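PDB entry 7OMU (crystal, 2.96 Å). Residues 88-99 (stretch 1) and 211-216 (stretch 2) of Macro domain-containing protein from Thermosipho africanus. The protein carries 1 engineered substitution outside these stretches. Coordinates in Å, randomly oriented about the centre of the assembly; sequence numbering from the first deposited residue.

Stretch 1 88-99: QPRNPMLYRLLV
Stretch 2 (211-216) PTFFFL

Stretch 1 enters as an irregular segment, Gln 88 to Asn 91 (phi/psi -129/105, -79/-25, -76/76 and -144/170), and becomes helical from Pro 92 (-47/-32) to Val 99, with phi between -47° and -84° and psi between -26° and -55°. Backbone bonds run from Tyr 95 N to Asn 91 O (3.1 Å), Arg 96 N to Pro 92 O (2.8 Å) and Leu 97 N to Met 93 O (3.0 Å). Asn 91 is the N-cap: with chi1 at 67° (p), its OD1 accepts from Leu 94 N at 3.3 Å and, weakly, from Met 93 N at 2.9 Å, satisfying amides that have no preceding helical turn to bond to. Asn 91 ND2 donates to Gln 88 O (2.6 Å), while Gln 88 OE1 accepts from Arg 90 N (3.0 Å), so side chains brace the loop ahead of the helix.

Stretch 2 is a compact turn. Pro 211, Thr 212 and Phe 213 form a 3-10 segment (-56/-26, -65/-30, -62/-24), Phe 214 follows at -113/25, Phe 215 takes left-handed angles (61/28), and Leu 216 is extended (-98/154). Pro 211 O accepts from both Phe 214 N (2.9 Å) and Leu 216 N (3.1 Å). In register, Arg 90 CA lies 5.4 Å from Phe 213 CA; the contact buries 494 Å² in total.

Phe 215 contributes the largest share. Its CA-to-CB bond points sideways, but chi1 -54° (m) and chi2 -78° bring the ring to the start of the helix, where Phe 215 CZ lies 3.7 Å from Asn 91 N and Phe 215 CE2 3.6 Å from Tyr 95 N. The edge of Tyr 95 (chi1 -163°, t; chi2 84°) meets the Phe 215 face, with centroids 5.2 Å apart, planes at 83°, and Tyr 95 CD1 3.8 Å from Phe 215 CE2. Leu 98 (m, t) places CD1 at the ring edge, 3.8 Å from Phe 215 CD2, and Leu 94 (t, p) places CG 4.1 Å from Phe 215 CE2.

Arg 90 extends with chi1 to chi3 all t and chi4 -77°. Arg 90 CG packs 3.4 Å from Phe 215 CE1, and Phe 215 CD1 lies over one guanidinium face. Near the guanidinium plane, Arg 90 NE donates to Thr 212 O at 3.1 Å; the 126° angle makes this bond weak. Pro 89 CG meets the edge of the Phe 213 ring (chi1 -81°, m; chi2 85°), 3.8 Å from Phe 213 CD2. Phe 214 (chi1 -53°, m; chi2 -88°) directs CA-to-CB away, yet its CD1 remains 4.5 Å from Leu 94 CD1.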

# COMPACT_ATOMS: atom_id res chain seq x y z
N GLN A 88 -3.13 3.17 11.77
CA GLN A 88 -2.69 2.54 10.50
C GLN A 88 -1.43 3.26 10.01
O GLN A 88 -1.52 4.38 9.53
CB GLN A 88 -3.81 2.63 9.47
CG GLN A 88 -3.39 2.18 8.08
CD GLN A 88 -2.95 0.74 8.09
OE1 GLN A 88 -1.77 0.42 8.27
NE2 GLN A 88 -3.92 -0.14 7.91
N PRO A 89 -0.24 2.64 10.14
CA PRO A 89 1.00 3.25 9.64
C PRO A 89 1.21 3.10 8.12
O PRO A 89 1.93 3.91 7.56
CB PRO A 89 2.10 2.49 10.39
CG PRO A 89 1.49 1.12 10.62
CD PRO A 89 0.00 1.35 10.81
N ARG A 90 0.60 2.07 7.50
CA ARG A 90 0.65 1.84 6.03
C ARG A 90 -0.31 2.83 5.37
O ARG A 90 -1.40 2.40 4.94
CB ARG A 90 0.29 0.38 5.73
CG ARG A 90 0.56 -0.05 4.29
CD ARG A 90 0.18 -1.51 4.10
NE ARG A 90 0.31 -1.96 2.72
CZ ARG A 90 -0.55 -1.68 1.74
NH1 ARG A 90 -1.62 -0.93 1.97
NH2 ARG A 90 -0.34 -2.16 0.52
N ASN A 91 0.11 4.10 5.28
CA ASN A 91 -0.75 5.28 5.01
C ASN A 91 -0.00 6.29 4.14
O ASN A 91 1.20 6.16 3.93
CB ASN A 91 -1.22 5.89 6.34
CG ASN A 91 -0.08 6.49 7.15
OD1 ASN A 91 0.77 7.19 6.61
ND2 ASN A 91 -0.08 6.23 8.44
N PRO A 92 -0.68 7.34 3.62
CA PRO A 92 -0.04 8.37 2.79
C PRO A 92 1.28 8.97 3.28
O PRO A 92 2.07 9.36 2.45
CB PRO A 92 -1.10 9.48 2.78
CG PRO A 92 -2.40 8.73 2.81
CD PRO A 92 -2.13 7.57 3.74
N MET A 93 1.47 9.09 4.60
CA MET A 93 2.69 9.68 5.20
C MET A 93 3.87 8.75 4.91
O MET A 93 4.87 9.22 4.33
CB MET A 93 2.56 9.89 6.71
CG MET A 93 3.77 10.58 7.33
SD MET A 93 4.16 12.13 6.48
CE MET A 93 3.25 13.29 7.51
N LEU A 94 3.74 7.48 5.29
CA LEU A 94 4.79 6.44 5.04
C LEU A 94 5.08 6.38 3.54
O LEU A 94 6.27 6.32 3.17
CB LEU A 94 4.32 5.09 5.57
CG LEU A 94 5.35 3.97 5.48
CD1 LEU A 94 6.68 4.37 6.10
CD2 LEU A 94 4.83 2.71 6.15
N TYR A 95 4.04 6.41 2.71
CA TYR A 95 4.16 6.41 1.23
C TYR A 95 4.91 7.65 0.77
O TYR A 95 5.76 7.52 -0.13
CB TYR A 95 2.79 6.34 0.56
CG TYR A 95 2.88 5.91 -0.88
CD1 TYR A 95 2.93 4.57 -1.21
CD2 TYR A 95 2.96 6.84 -1.91
CE1 TYR A 95 3.03 4.16 -2.53
CE2 TYR A 95 3.07 6.45 -3.23
CZ TYR A 95 3.10 5.11 -3.54
OH TYR A 95 3.20 4.71 -4.84
N ARG A 96 4.60 8.82 1.34
CA ARG A 96 5.26 10.11 1.00
C ARG A 96 6.76 9.99 1.27
O ARG A 96 7.54 10.46 0.43
CB ARG A 96 4.66 11.28 1.79
CG ARG A 96 5.55 12.52 1.83
CD ARG A 96 4.81 13.81 2.04
NE ARG A 96 5.41 14.88 1.25
CZ ARG A 96 4.92 16.10 1.10
NH1 ARG A 96 3.79 16.45 1.70
NH2 ARG A 96 5.56 16.98 0.35
N LEU A 97 7.14 9.42 2.42
CA LEU A 97 8.56 9.29 2.83
C LEU A 97 9.31 8.41 1.82
O LEU A 97 10.46 8.74 1.50
CB LEU A 97 8.65 8.70 4.24
CG LEU A 97 8.08 9.55 5.37
CD1 LEU A 97 8.55 9.02 6.71
CD2 LEU A 97 8.45 11.02 5.24
N LEU A 98 8.67 7.34 1.34
CA LEU A 98 9.33 6.33 0.47
C LEU A 98 9.54 6.89 -0.94
O LEU A 98 10.56 6.53 -1.55
CB LEU A 98 8.50 5.04 0.44
CG LEU A 98 8.56 4.22 1.73
CD1 LEU A 98 7.58 3.06 1.67
CD2 LEU A 98 9.98 3.71 1.99
N VAL A 99 8.63 7.73 -1.43
CA VAL A 99 8.73 8.32 -2.80
C VAL A 99 9.63 9.56 -2.76
O VAL A 99 10.24 9.84 -3.80
CB VAL A 99 7.35 8.61 -3.44
CG1 VAL A 99 6.49 7.35 -3.46
CG2 VAL A 99 6.62 9.75 -2.77
N PRO A 211 7.67 -6.80 5.37
CA PRO A 211 7.68 -5.91 4.21
C PRO A 211 6.34 -5.20 3.94
O PRO A 211 6.36 -4.13 3.34
CB PRO A 211 8.03 -6.86 3.04
CG PRO A 211 8.74 -8.03 3.68
CD PRO A 211 8.08 -8.17 5.04
N THR A 212 5.22 -5.80 4.37
CA THR A 212 3.85 -5.34 4.01
C THR A 212 3.60 -3.94 4.60
O THR A 212 2.84 -3.17 3.98
CB THR A 212 2.78 -6.35 4.43
OG1 THR A 212 2.63 -6.33 5.85
CG2 THR A 212 3.09 -7.75 3.96
N PHE A 213 4.23 -3.62 5.74
CA PHE A 213 4.14 -2.28 6.39
C PHE A 213 4.71 -1.21 5.46
O PHE A 213 4.32 -0.05 5.62
CB PHE A 213 4.89 -2.26 7.72
CG PHE A 213 4.14 -2.84 8.89
CD1 PHE A 213 4.15 -4.20 9.14
CD2 PHE A 213 3.43 -2.02 9.75
CE1 PHE A 213 3.47 -4.73 10.22
CE2 PHE A 213 2.74 -2.56 10.83
CZ PHE A 213 2.77 -3.91 11.07
N PHE A 214 5.60 -1.58 4.54
CA PHE A 214 6.38 -0.64 3.69
C PHE A 214 5.95 -0.77 2.23
O PHE A 214 6.75 -0.41 1.34
CB PHE A 214 7.87 -0.88 3.93
CG PHE A 214 8.27 -0.85 5.38
CD1 PHE A 214 8.62 0.35 5.99
CD2 PHE A 214 8.27 -2.00 6.15
CE1 PHE A 214 8.98 0.38 7.33
CE2 PHE A 214 8.64 -1.97 7.49
CZ PHE A 214 8.98 -0.77 8.08
N PHE A 215 4.72 -1.24 1.99
CA PHE A 215 4.09 -1.42 0.65
C PHE A 215 4.90 -2.41 -0.20
O PHE A 215 4.87 -2.30 -1.45
CB PHE A 215 3.96 -0.07 -0.06
CG PHE A 215 3.23 0.98 0.75
CD1 PHE A 215 1.85 0.96 0.85
CD2 PHE A 215 3.93 1.96 1.42
CE1 PHE A 215 1.18 1.91 1.60
CE2 PHE A 215 3.26 2.90 2.18
CZ PHE A 215 1.89 2.88 2.27
N LEU A 216 5.60 -3.34 0.45
CA LEU A 216 6.38 -4.40 -0.25
C LEU A 216 5.54 -5.67 -0.28
O LEU A 216 4.67 -5.87 0.57
CB LEU A 216 7.72 -4.63 0.45
CG LEU A 216 8.74 -3.50 0.34
CD1 LEU A 216 9.98 -3.80 1.17
CD2 LEU A 216 9.11 -3.24 -1.11